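Local atomic coordinates of beta-phenylalanine aminotransferase (Variovorax paradoxus, PDB entry 4AO9), a protein that catalyses the pyridoxal-5'-phosphate-dependent transfer of the amino group of beta-phenylalanine, probably to a keto acid acceptor. Residues E261-R266 / G375-A380; E138-I143 / K287-G292; L257-V262 / G271-L276. All blocks are in the same frame, centred on the assembly; numbering follows the deposited sequence.

Contact 1 of 3, residues E261-R266 / G375-A380. With PLP (pyridoxal-5'-phosphate), chain C.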
loop_
_atom_site.group_PDB
_atom_site.type_symbol
_atom_site.label_atom_id
_atom_site.label_comp_id
_atom_site.label_asym_id
_atom_site.label_seq_id
_atom_site.Cartn_x
_atom_site.Cartn_y
_atom_site.Cartn_z
ATOM N N GLU A 261 2.037 15.694 -4.540
ATOM C CA GLU A 261 2.724 16.371 -3.432
ATOM C C GLU A 261 3.100 15.391 -2.331
ATOM O O GLU A 261 3.289 15.769 -1.173
ATOM C CB GLU A 261 1.904 17.556 -2.895
ATOM C CG GLU A 261 1.691 18.671 -3.934
ATOM C CD GLU A 261 1.738 20.045 -3.322
ATOM O OE1 GLU A 261 2.850 20.510 -3.023
ATOM O OE2 GLU A 261 0.663 20.629 -3.114
ATOM N N VAL A 262 3.295 14.130 -2.706
ATOM C CA VAL A 262 3.738 13.139 -1.711
ATOM C C VAL A 262 5.001 13.628 -1.002
ATOM O O VAL A 262 5.127 13.484 0.210
ATOM C CB VAL A 262 3.934 11.739 -2.343
ATOM C CG1 VAL A 262 4.661 10.786 -1.379
ATOM C CG2 VAL A 262 2.588 11.151 -2.775
ATOM N N MET A 263 5.920 14.210 -1.758
ATOM C CA MET A 263 7.103 14.833 -1.163
ATOM C C MET A 263 6.907 16.341 -0.933
ATOM O O MET A 263 7.215 16.864 0.139
ATOM C CB MET A 263 8.316 14.576 -2.051
ATOM C CG MET A 263 9.614 14.674 -1.333
ATOM S SD MET A 263 10.900 13.990 -2.383
ATOM C CE MET A 263 10.896 12.251 -1.978
ATOM N N THR A 264 6.381 17.053 -1.923
ATOM C CA THR A 264 6.389 18.523 -1.860
ATOM C C THR A 264 5.422 19.143 -0.844
ATOM O O THR A 264 5.502 20.351 -0.556
ATOM C CB THR A 264 6.166 19.182 -3.242
ATOM O OG1 THR A 264 4.869 18.848 -3.737
ATOM C CG2 THR A 264 7.220 18.726 -4.254
ATOM N N SER A 265 4.506 18.349 -0.284
ATOM C CA SER A 265 3.567 18.921 0.690
ATOM C C SER A 265 4.279 19.426 1.933
ATOM O O SER A 265 3.763 20.293 2.618
ATOM C CB SER A 265 2.488 17.922 1.084
ATOM O OG SER A 265 3.045 16.941 1.933
ATOM N N ARG A 266 5.460 18.885 2.216
ATOM C CA ARG A 266 6.220 19.335 3.398
ATOM C C ARG A 266 7.014 20.617 3.216
ATOM O O ARG A 266 7.579 21.126 4.194
ATOM C CB ARG A 266 7.156 18.249 3.952
ATOM C CG ARG A 266 8.008 17.501 2.948
ATOM C CD ARG A 266 8.849 16.437 3.662
ATOM N NE ARG A 266 10.015 17.110 4.181
ATOM C CZ ARG A 266 10.951 16.623 4.991
ATOM N NH1 ARG A 266 10.933 15.374 5.465
ATOM N NH2 ARG A 266 11.934 17.434 5.331
ATOM N N GLY A 375 13.850 24.384 0.229
ATOM C CA GLY A 375 13.607 24.210 1.659
ATOM C C GLY A 375 14.404 23.077 2.275
ATOM O O GLY A 375 15.620 23.018 2.136
ATOM N N SER A 376 13.704 22.134 2.903
ATOM C CA SER A 376 14.358 21.087 3.695
ATOM C C SER A 376 14.797 19.859 2.882
ATOM O O SER A 376 15.259 18.867 3.454
ATOM C CB SER A 376 13.444 20.665 4.848
ATOM O OG SER A 376 12.183 20.236 4.342
ATOM N N LEU A 377 14.668 19.947 1.556
ATOM C CA LEU A 377 15.036 18.858 0.643
ATOM C C LEU A 377 16.036 19.344 -0.393
ATOM O O LEU A 377 15.801 20.342 -1.073
ATOM C CB LEU A 377 13.802 18.317 -0.074
ATOM C CG LEU A 377 12.622 17.876 0.801
ATOM C CD1 LEU A 377 11.462 17.426 -0.094
ATOM C CD2 LEU A 377 13.053 16.783 1.763
ATOM N N MET A 378 17.160 18.645 -0.518
ATOM C CA MET A 378 18.145 19.003 -1.545
ATOM C C MET A 378 18.884 17.769 -2.041
ATOM O O MET A 378 18.780 16.701 -1.446
ATOM C CB MET A 378 19.127 20.066 -1.021
ATOM C CG MET A 378 19.917 19.610 0.183
ATOM S SD MET A 378 20.652 20.954 1.137
ATOM C CE MET A 378 19.239 21.481 2.099
ATOM N N ASN A 379 19.636 17.911 -3.125
ATOM C CA ASN A 379 20.341 16.779 -3.717
ATOM C C ASN A 379 21.672 17.225 -4.304
ATOM O O ASN A 379 21.714 18.206 -5.055
ATOM C CB ASN A 379 19.465 16.144 -4.813
ATOM C CG ASN A 379 19.691 14.638 -4.991
ATOM O OD1 ASN A 379 18.754 13.847 -4.838
ATOM N ND2 ASN A 379 20.916 14.236 -5.335
ATOM N N ALA A 380 22.738 16.501 -3.962
ATOM C CA ALA A 380 24.069 16.732 -4.528
ATOM C C ALA A 380 24.092 16.273 -5.983
ATOM O O ALA A 380 23.552 15.211 -6.314
ATOM C CB ALA A 380 25.115 15.977 -3.726
HETATM N N1 PLP C . 5.362 10.168 -5.381
HETATM C C2 PLP C . 6.407 10.828 -4.882
HETATM C C2A PLP C . 6.678 12.227 -5.437
HETATM C C3 PLP C . 7.197 10.251 -3.883
HETATM O O3 PLP C . 8.158 10.901 -3.435
HETATM C C4 PLP C . 6.923 8.968 -3.382
HETATM C C4A PLP C . 7.747 8.294 -2.267
HETATM C C5 PLP C . 5.825 8.302 -3.972
HETATM C C6 PLP C . 5.072 8.932 -4.964
HETATM C C5A PLP C . 5.425 6.880 -3.537
HETATM O O4P PLP C . 4.988 6.727 -2.253
HETATM P P PLP C . 5.094 5.254 -1.609
HETATM O O1P PLP C . 6.626 4.894 -1.521
HETATM O O2P PLP C . 4.361 4.232 -2.548
HETATM O O3P PLP C . 4.397 5.347 -0.293
#
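Met263 and Arg266 reach out of the loop 261-266 to meet Ser376 and Leu377, where strand 377-381 begins. At the start of the loop, Glu261 OE1 accepts a bond from Thr264 OG1 (2.7 Å) through the anti lone pair, which ties the loop to itself. Val262 lies over one face of the PLP pyridine ring, with CG1 3.5 Å from PLP C4. Met263 lies between cofactor and strand, with CG anti to the backbone N (chi1 -157°). That CG packs against Leu377 CD1 at 3.5 Å, while the bend at the sulfur brings Met263 CE to 3.4 Å from PLP O3, so one side chain touches both strand and cofactor. Arg266 NH2 donates to Ser376 OG at 3.0 Å, almost straight (174°) and within the guanidinium plane, and Leu377 CD2 sits over one face of the group, toward the rim and 3.6 Å above the plane. Leu423 O takes a second bond from NH2 and Thr97 O one from NH1, which should fix the rotation of the group; the buried NE has no partner in the model. The arrangement belongs to the PLP site of a class-III aminotransferase, where the loop after strand 256-260 lines one side of the cofactor and meets the small antiparallel sheet 370-374/377-381/420-422.

Contact 2 of 3, residues E138-I143 / K287-G292. With PLP (pyridoxal-5'-phosphate), chain C.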
loop_
_atom_site.group_PDB
_atom_site.type_symbol
_atom_site.label_atom_id
_atom_site.label_comp_id
_atom_site.label_asym_id
_atom_site.label_seq_id
_atom_site.Cartn_x
_atom_site.Cartn_y
_atom_site.Cartn_z
ATOM N N GLU A 138 -8.028 20.993 5.960
ATOM C CA GLU A 138 -7.801 22.349 6.473
ATOM C C GLU A 138 -6.402 22.849 6.141
ATOM O O GLU A 138 -6.215 24.039 5.853
ATOM C CB GLU A 138 -8.047 22.407 7.979
ATOM C CG GLU A 138 -9.510 22.324 8.339
ATOM C CD GLU A 138 -9.768 22.179 9.839
ATOM O OE1 GLU A 138 -8.819 21.913 10.618
ATOM O OE2 GLU A 138 -10.944 22.299 10.223
ATOM N N ARG A 139 -5.420 21.954 6.182
ATOM C CA ARG A 139 -4.035 22.310 5.906
ATOM C C ARG A 139 -3.789 22.546 4.421
ATOM O O ARG A 139 -2.976 23.391 4.047
ATOM C CB ARG A 139 -3.107 21.210 6.424
ATOM C CG ARG A 139 -1.627 21.546 6.338
ATOM C CD ARG A 139 -0.834 20.551 7.144
ATOM N NE ARG A 139 0.614 20.769 7.075
ATOM C CZ ARG A 139 1.437 20.578 8.101
ATOM N NH1 ARG A 139 0.956 20.203 9.286
ATOM N NH2 ARG A 139 2.740 20.766 7.944
ATOM N N PHE A 140 -4.497 21.789 3.582
ATOM C CA PHE A 140 -4.342 21.870 2.138
ATOM C C PHE A 140 -5.733 22.096 1.528
ATOM O O PHE A 140 -6.392 21.155 1.079
ATOM C CB PHE A 140 -3.707 20.577 1.600
ATOM C CG PHE A 140 -2.424 20.187 2.295
ATOM C CD1 PHE A 140 -1.234 20.861 2.034
ATOM C CD2 PHE A 140 -2.399 19.123 3.194
ATOM C CE1 PHE A 140 -0.044 20.499 2.664
ATOM C CE2 PHE A 140 -1.209 18.746 3.821
ATOM C CZ PHE A 140 -0.034 19.440 3.561
ATOM N N PRO A 141 -6.196 23.358 1.515
ATOM C CA PRO A 141 -7.592 23.634 1.169
ATOM C C PRO A 141 -8.008 23.303 -0.270
ATOM O O PRO A 141 -9.210 23.269 -0.572
ATOM C CB PRO A 141 -7.739 25.132 1.465
ATOM C CG PRO A 141 -6.655 25.434 2.422
ATOM C CD PRO A 141 -5.511 24.563 2.016
ATOM N N GLN A 142 -7.036 23.053 -1.147
ATOM C CA GLN A 142 -7.323 22.520 -2.485
ATOM C C GLN A 142 -7.852 21.087 -2.421
ATOM O O GLN A 142 -8.307 20.537 -3.430
ATOM C CB GLN A 142 -6.086 22.586 -3.394
ATOM C CG GLN A 142 -4.946 21.647 -2.987
ATOM C CD GLN A 142 -3.958 22.275 -2.017
ATOM O OE1 GLN A 142 -4.334 22.904 -1.020
ATOM N NE2 GLN A 142 -2.671 22.095 -2.307
ATOM N N ILE A 143 -7.795 20.497 -1.225
ATOM C CA ILE A 143 -8.378 19.176 -0.991
ATOM C C ILE A 143 -9.710 19.380 -0.264
ATOM O O ILE A 143 -9.740 19.689 0.937
ATOM C CB ILE A 143 -7.421 18.277 -0.185
ATOM C CG1 ILE A 143 -6.115 18.074 -0.967
ATOM C CG2 ILE A 143 -8.093 16.947 0.162
ATOM C CD1 ILE A 143 -5.041 17.320 -0.192
ATOM N N LYS A 287 4.020 9.715 2.538
ATOM C CA LYS A 287 5.228 9.774 3.392
ATOM C C LYS A 287 4.879 10.293 4.824
ATOM O O LYS A 287 4.160 9.610 5.558
ATOM C CB LYS A 287 6.384 10.449 2.633
ATOM C CG LYS A 287 6.847 9.414 1.562
ATOM C CD LYS A 287 8.217 9.746 0.994
ATOM C CE LYS A 287 8.714 8.758 -0.072
ATOM N NZ LYS A 287 8.429 9.282 -1.429
ATOM N N TYR A 288 5.345 11.472 5.213
ATOM C CA TYR A 288 5.253 11.897 6.622
ATOM C C TYR A 288 3.844 12.155 7.168
ATOM O O TYR A 288 3.654 12.244 8.381
ATOM C CB TYR A 288 6.082 13.171 6.830
ATOM C CG TYR A 288 5.383 14.379 6.234
ATOM C CD1 TYR A 288 5.462 14.643 4.866
ATOM C CD2 TYR A 288 4.595 15.225 7.026
ATOM C CE1 TYR A 288 4.793 15.714 4.306
ATOM C CE2 TYR A 288 3.926 16.317 6.470
ATOM C CZ TYR A 288 4.040 16.550 5.108
ATOM O OH TYR A 288 3.359 17.603 4.556
ATOM N N ILE A 289 2.864 12.320 6.285
ATOM C CA ILE A 289 1.517 12.674 6.725
ATOM C C ILE A 289 0.898 11.603 7.638
ATOM O O ILE A 289 0.069 11.922 8.486
ATOM C CB ILE A 289 0.600 13.048 5.517
ATOM C CG1 ILE A 289 1.143 14.275 4.763
ATOM C CG2 ILE A 289 -0.830 13.297 5.968
ATOM C CD1 ILE A 289 0.728 15.626 5.342
ATOM N N GLY A 290 1.330 10.343 7.495
ATOM C CA GLY A 290 0.879 9.270 8.373
ATOM C C GLY A 290 1.667 9.095 9.659
ATOM O O GLY A 290 1.583 8.047 10.290
ATOM N N GLY A 291 2.434 10.112 10.038
ATOM C CA GLY A 291 3.178 10.098 11.301
ATOM C C GLY A 291 4.330 9.116 11.350
ATOM O O GLY A 291 4.834 8.794 12.433
ATOM N N GLY A 292 4.750 8.646 10.179
ATOM C CA GLY A 292 5.774 7.620 10.066
ATOM C C GLY A 292 5.213 6.231 9.827
ATOM O O GLY A 292 5.965 5.284 9.611
HETATM N N1 PLP C . 5.362 10.168 -5.381
HETATM C C2 PLP C . 6.407 10.828 -4.882
HETATM C C2A PLP C . 6.678 12.227 -5.437
HETATM C C3 PLP C . 7.197 10.251 -3.883
HETATM O O3 PLP C . 8.158 10.901 -3.435
HETATM C C4 PLP C . 6.923 8.968 -3.382
HETATM C C4A PLP C . 7.747 8.294 -2.267
HETATM C C5 PLP C . 5.825 8.302 -3.972
HETATM C C6 PLP C . 5.072 8.932 -4.964
HETATM C C5A PLP C . 5.425 6.880 -3.537
HETATM O O4P PLP C . 4.988 6.727 -2.253
HETATM P P PLP C . 5.094 5.254 -1.609
HETATM O O1P PLP C . 6.626 4.894 -1.521
HETATM O O2P PLP C . 4.361 4.232 -2.548
HETATM O O3P PLP C . 4.397 5.347 -0.293
#
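Phe140 points its ring edge at the turn that follows the cofactor lysine, touching two side chains there. Phe140 CE2 lies 4.0 Å from Ile289 CD1, an apolar touch, and the neighbouring Phe140 CZ lies 4.0 Å from Tyr288 OH. Both partners come from the direction opposite to the phenylalanine and stay near its ring plane, so no rings stack across this contact. Ile289 owes its reach to the bend at chi2 (-85°), which turns CD1 out toward the phenylalanine, while its CG1 rests over one face of the Tyr288 ring, 3.7 Å above the plane. On the other segment, Arg139 CG covers a face of Phe140 near the rim.

The second shell sets these groups in place. Phe140 is where the chain leaves helix 129-139, and it starts a type I turn closed by Ile143 N to Phe140 O (2.8 Å). The facing turn is closed by Gly291 N to Tyr288 O (3.0 Å), and the hydroxyl of Tyr288 is hydrogen-bonded to Ser265 OG. One residue before Tyr288, Lys287 carries the cofactor: its NZ is covalently joined to PLP C4A (1.5 Å), the link that forms the internal aldimine in this enzyme class, though the modelled bond is long for a C=N. NZ also makes a weak, bent bond to PLP O3 (2.6 Å, 123°). At the far end of the loop, Gly292 O takes a bond from Asn121 of the second subunit, at the dimer interface.

Around the pair, Phe339 meets the Tyr288 ring edge-to-face, Leu285 of strand 282-286 packs on Phe140, and Leu335 of helix 325-337 touches Arg139, Tyr288 and Ile289.

Contact 3 of 3, residues L257-V262 / G271-L276. With PLP (pyridoxal-5'-phosphate), chain C.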
loop_
_atom_site.group_PDB
_atom_site.type_symbol
_atom_site.label_atom_id
_atom_site.label_comp_id
_atom_site.label_asym_id
_atom_site.label_seq_id
_atom_site.Cartn_x
_atom_site.Cartn_y
_atom_site.Cartn_z
ATOM N N LEU A 257 -5.682 18.531 -13.802
ATOM C CA LEU A 257 -4.293 18.624 -13.364
ATOM C C LEU A 257 -4.199 17.956 -12.009
ATOM O O LEU A 257 -4.997 18.247 -11.113
ATOM C CB LEU A 257 -3.842 20.085 -13.238
ATOM C CG LEU A 257 -2.445 20.381 -12.690
ATOM C CD1 LEU A 257 -1.358 19.886 -13.652
ATOM C CD2 LEU A 257 -2.311 21.885 -12.441
ATOM N N VAL A 258 -3.241 17.045 -11.870
ATOM C CA VAL A 258 -2.990 16.379 -10.590
ATOM C C VAL A 258 -1.571 16.698 -10.147
ATOM O O VAL A 258 -0.600 16.400 -10.861
ATOM C CB VAL A 258 -3.196 14.848 -10.684
ATOM C CG1 VAL A 258 -2.844 14.176 -9.354
ATOM C CG2 VAL A 258 -4.627 14.515 -11.111
ATOM N N PHE A 259 -1.457 17.352 -8.991
ATOM C CA PHE A 259 -0.153 17.533 -8.377
ATOM C C PHE A 259 0.148 16.391 -7.415
ATOM O O PHE A 259 -0.595 16.153 -6.443
ATOM C CB PHE A 259 -0.058 18.856 -7.613
ATOM C CG PHE A 259 0.203 20.081 -8.469
ATOM C CD1 PHE A 259 1.050 20.055 -9.577
ATOM C CD2 PHE A 259 -0.366 21.293 -8.096
ATOM C CE1 PHE A 259 1.302 21.216 -10.320
ATOM C CE2 PHE A 259 -0.133 22.457 -8.842
ATOM C CZ PHE A 259 0.691 22.418 -9.946
ATOM N N ASP A 260 1.267 15.725 -7.677
ATOM C CA ASP A 260 1.809 14.742 -6.757
ATOM C C ASP A 260 2.629 15.498 -5.717
ATOM O O ASP A 260 3.758 15.904 -5.992
ATOM C CB ASP A 260 2.665 13.729 -7.536
ATOM C CG ASP A 260 3.277 12.666 -6.637
ATOM O OD1 ASP A 260 3.324 12.860 -5.406
ATOM O OD2 ASP A 260 3.712 11.631 -7.167
ATOM N N GLU A 261 2.037 15.694 -4.540
ATOM C CA GLU A 261 2.724 16.371 -3.432
ATOM C C GLU A 261 3.100 15.391 -2.331
ATOM O O GLU A 261 3.289 15.769 -1.173
ATOM C CB GLU A 261 1.904 17.556 -2.895
ATOM C CG GLU A 261 1.691 18.671 -3.934
ATOM C CD GLU A 261 1.738 20.045 -3.322
ATOM O OE1 GLU A 261 2.850 20.510 -3.023
ATOM O OE2 GLU A 261 0.663 20.629 -3.114
ATOM N N VAL A 262 3.295 14.130 -2.706
ATOM C CA VAL A 262 3.738 13.139 -1.711
ATOM C C VAL A 262 5.001 13.628 -1.002
ATOM O O VAL A 262 5.127 13.484 0.210
ATOM C CB VAL A 262 3.934 11.739 -2.343
ATOM C CG1 VAL A 262 4.661 10.786 -1.379
ATOM C CG2 VAL A 262 2.588 11.151 -2.775
ATOM N N GLY A 271 2.163 23.408 1.832
ATOM C CA GLY A 271 2.648 22.678 0.662
ATOM C C GLY A 271 3.125 23.581 -0.460
ATOM O O GLY A 271 2.813 24.776 -0.507
ATOM N N LEU A 272 3.862 22.992 -1.391
ATOM C CA LEU A 272 4.479 23.757 -2.469
ATOM C C LEU A 272 3.476 24.373 -3.446
ATOM O O LEU A 272 3.616 25.535 -3.803
ATOM C CB LEU A 272 5.526 22.912 -3.199
ATOM C CG LEU A 272 6.416 23.675 -4.192
ATOM C CD1 LEU A 272 7.111 24.859 -3.548
ATOM C CD2 LEU A 272 7.429 22.738 -4.817
ATOM N N ALA A 273 2.460 23.624 -3.865
ATOM C CA ALA A 273 1.505 24.159 -4.840
ATOM C C ALA A 273 0.823 25.424 -4.323
ATOM O O ALA A 273 0.681 26.399 -5.069
ATOM C CB ALA A 273 0.478 23.105 -5.236
ATOM N N ASN A 274 0.455 25.429 -3.040
ATOM C CA ASN A 274 -0.123 26.634 -2.430
ATOM C C ASN A 274 0.837 27.811 -2.386
ATOM O O ASN A 274 0.429 28.956 -2.625
ATOM C CB ASN A 274 -0.700 26.345 -1.042
ATOM C CG ASN A 274 -2.028 25.633 -1.120
ATOM O OD1 ASN A 274 -2.842 25.921 -1.998
ATOM N ND2 ASN A 274 -2.251 24.679 -0.221
ATOM N N LYS A 275 2.106 27.542 -2.087
ATOM C CA LYS A 275 3.137 28.586 -2.109
ATOM C C LYS A 275 3.267 29.211 -3.506
ATOM O O LYS A 275 3.417 30.442 -3.639
ATOM C CB LYS A 275 4.483 28.024 -1.648
ATOM C CG LYS A 275 5.554 29.096 -1.449
ATOM C CD LYS A 275 6.764 28.554 -0.717
ATOM C CE LYS A 275 7.811 29.646 -0.491
ATOM N NZ LYS A 275 8.508 30.004 -1.755
ATOM N N LEU A 276 3.198 28.365 -4.534
ATOM C CA LEU A 276 3.308 28.806 -5.931
ATOM C C LEU A 276 2.029 29.449 -6.457
ATOM O O LEU A 276 2.049 30.133 -7.487
ATOM C CB LEU A 276 3.706 27.627 -6.830
ATOM C CG LEU A 276 5.065 26.985 -6.531
ATOM C CD1 LEU A 276 5.253 25.713 -7.341
ATOM C CD2 LEU A 276 6.229 27.979 -6.754
HETATM N N1 PLP C . 5.362 10.168 -5.381
HETATM C C2 PLP C . 6.407 10.828 -4.882
HETATM C C2A PLP C . 6.678 12.227 -5.437
HETATM C C3 PLP C . 7.197 10.251 -3.883
HETATM O O3 PLP C . 8.158 10.901 -3.435
HETATM C C4 PLP C . 6.923 8.968 -3.382
HETATM C C4A PLP C . 7.747 8.294 -2.267
HETATM C C5 PLP C . 5.825 8.302 -3.972
HETATM C C6 PLP C . 5.072 8.932 -4.964
HETATM C C5A PLP C . 5.425 6.880 -3.537
HETATM O O4P PLP C . 4.988 6.727 -2.253
HETATM P P PLP C . 5.094 5.254 -1.609
HETATM O O1P PLP C . 6.626 4.894 -1.521
HETATM O O2P PLP C . 4.361 4.232 -2.548
HETATM O O3P PLP C . 4.397 5.347 -0.293
HETATM O O HOH W 1 0.070 22.862 -1.665
#
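Phe259 and Ala273 have CA atoms 7.7 Å apart, and Glu261 and Gly271 7.5 Å, so the end of strand 256-260 runs close beside the start of helix 272-276. These two elements open a beta-alpha-beta unit that strand 282-286 completes, part of the seven-stranded sheet of the large domain. Ala273 is the hub on the helix side: its CB packs obliquely on the Phe259 ring, 3.5 Å from Phe259 CD2, and also faces the carboxylate of Glu261. That carboxylate, which also accepts from Thr264, sits at the first turn of the helix. Ala273 N donates to Glu261 OE1 at 3.2 Å with an angle of 159°, coming from well above the carboxylate plane (40° out of it). A negative group at the N-terminal end of a helix would probably be stabilised by the N-H groups there.

On the cofactor side of the strand, Asp260 turns the other way, a chi1 of 180° swinging its carboxylate clear of the backbone N. Asp260 OD2 lies 2.8 Å from PLP N1, the carboxylate-to-pyridine-nitrogen pairing usual in fold-type I PLP enzymes, and also binds His180 and Asn156. Its partner oxygen Asp260 OD1 accepts from Val262 N at 3.0 Å, an Asx turn that steadies the carboxylate. Back at the helix, one water bridges the segments, donating to Glu261 OE2 at 2.7 Å and accepting from Asn274 N at 2.9 Å.

In the fold
Contacts 1 and 3 overlap at Glu261 and Val262, with centres about 11 Å apart; contact 2 lies about 11 Å from contact 3 and 14 Å from contact 1. Along the chain, 138-143 comes first, then the strand, loop and helix of contact 3, then 287-292 and finally 375-380, so both segments of contact 3 fall between those of contact 2, while contacts 1 and 2 interleave. A hydrogen bond between Gln142 OE1 and Asn274 ND2 joins contact 2 to contact 3. Strands 256-260 and 282-286 are neighbours in the seven-stranded sheet; their ends and the loops after them supply the cofactor contacts, and 138-143, 271-276 and 375-380 pack against those loops.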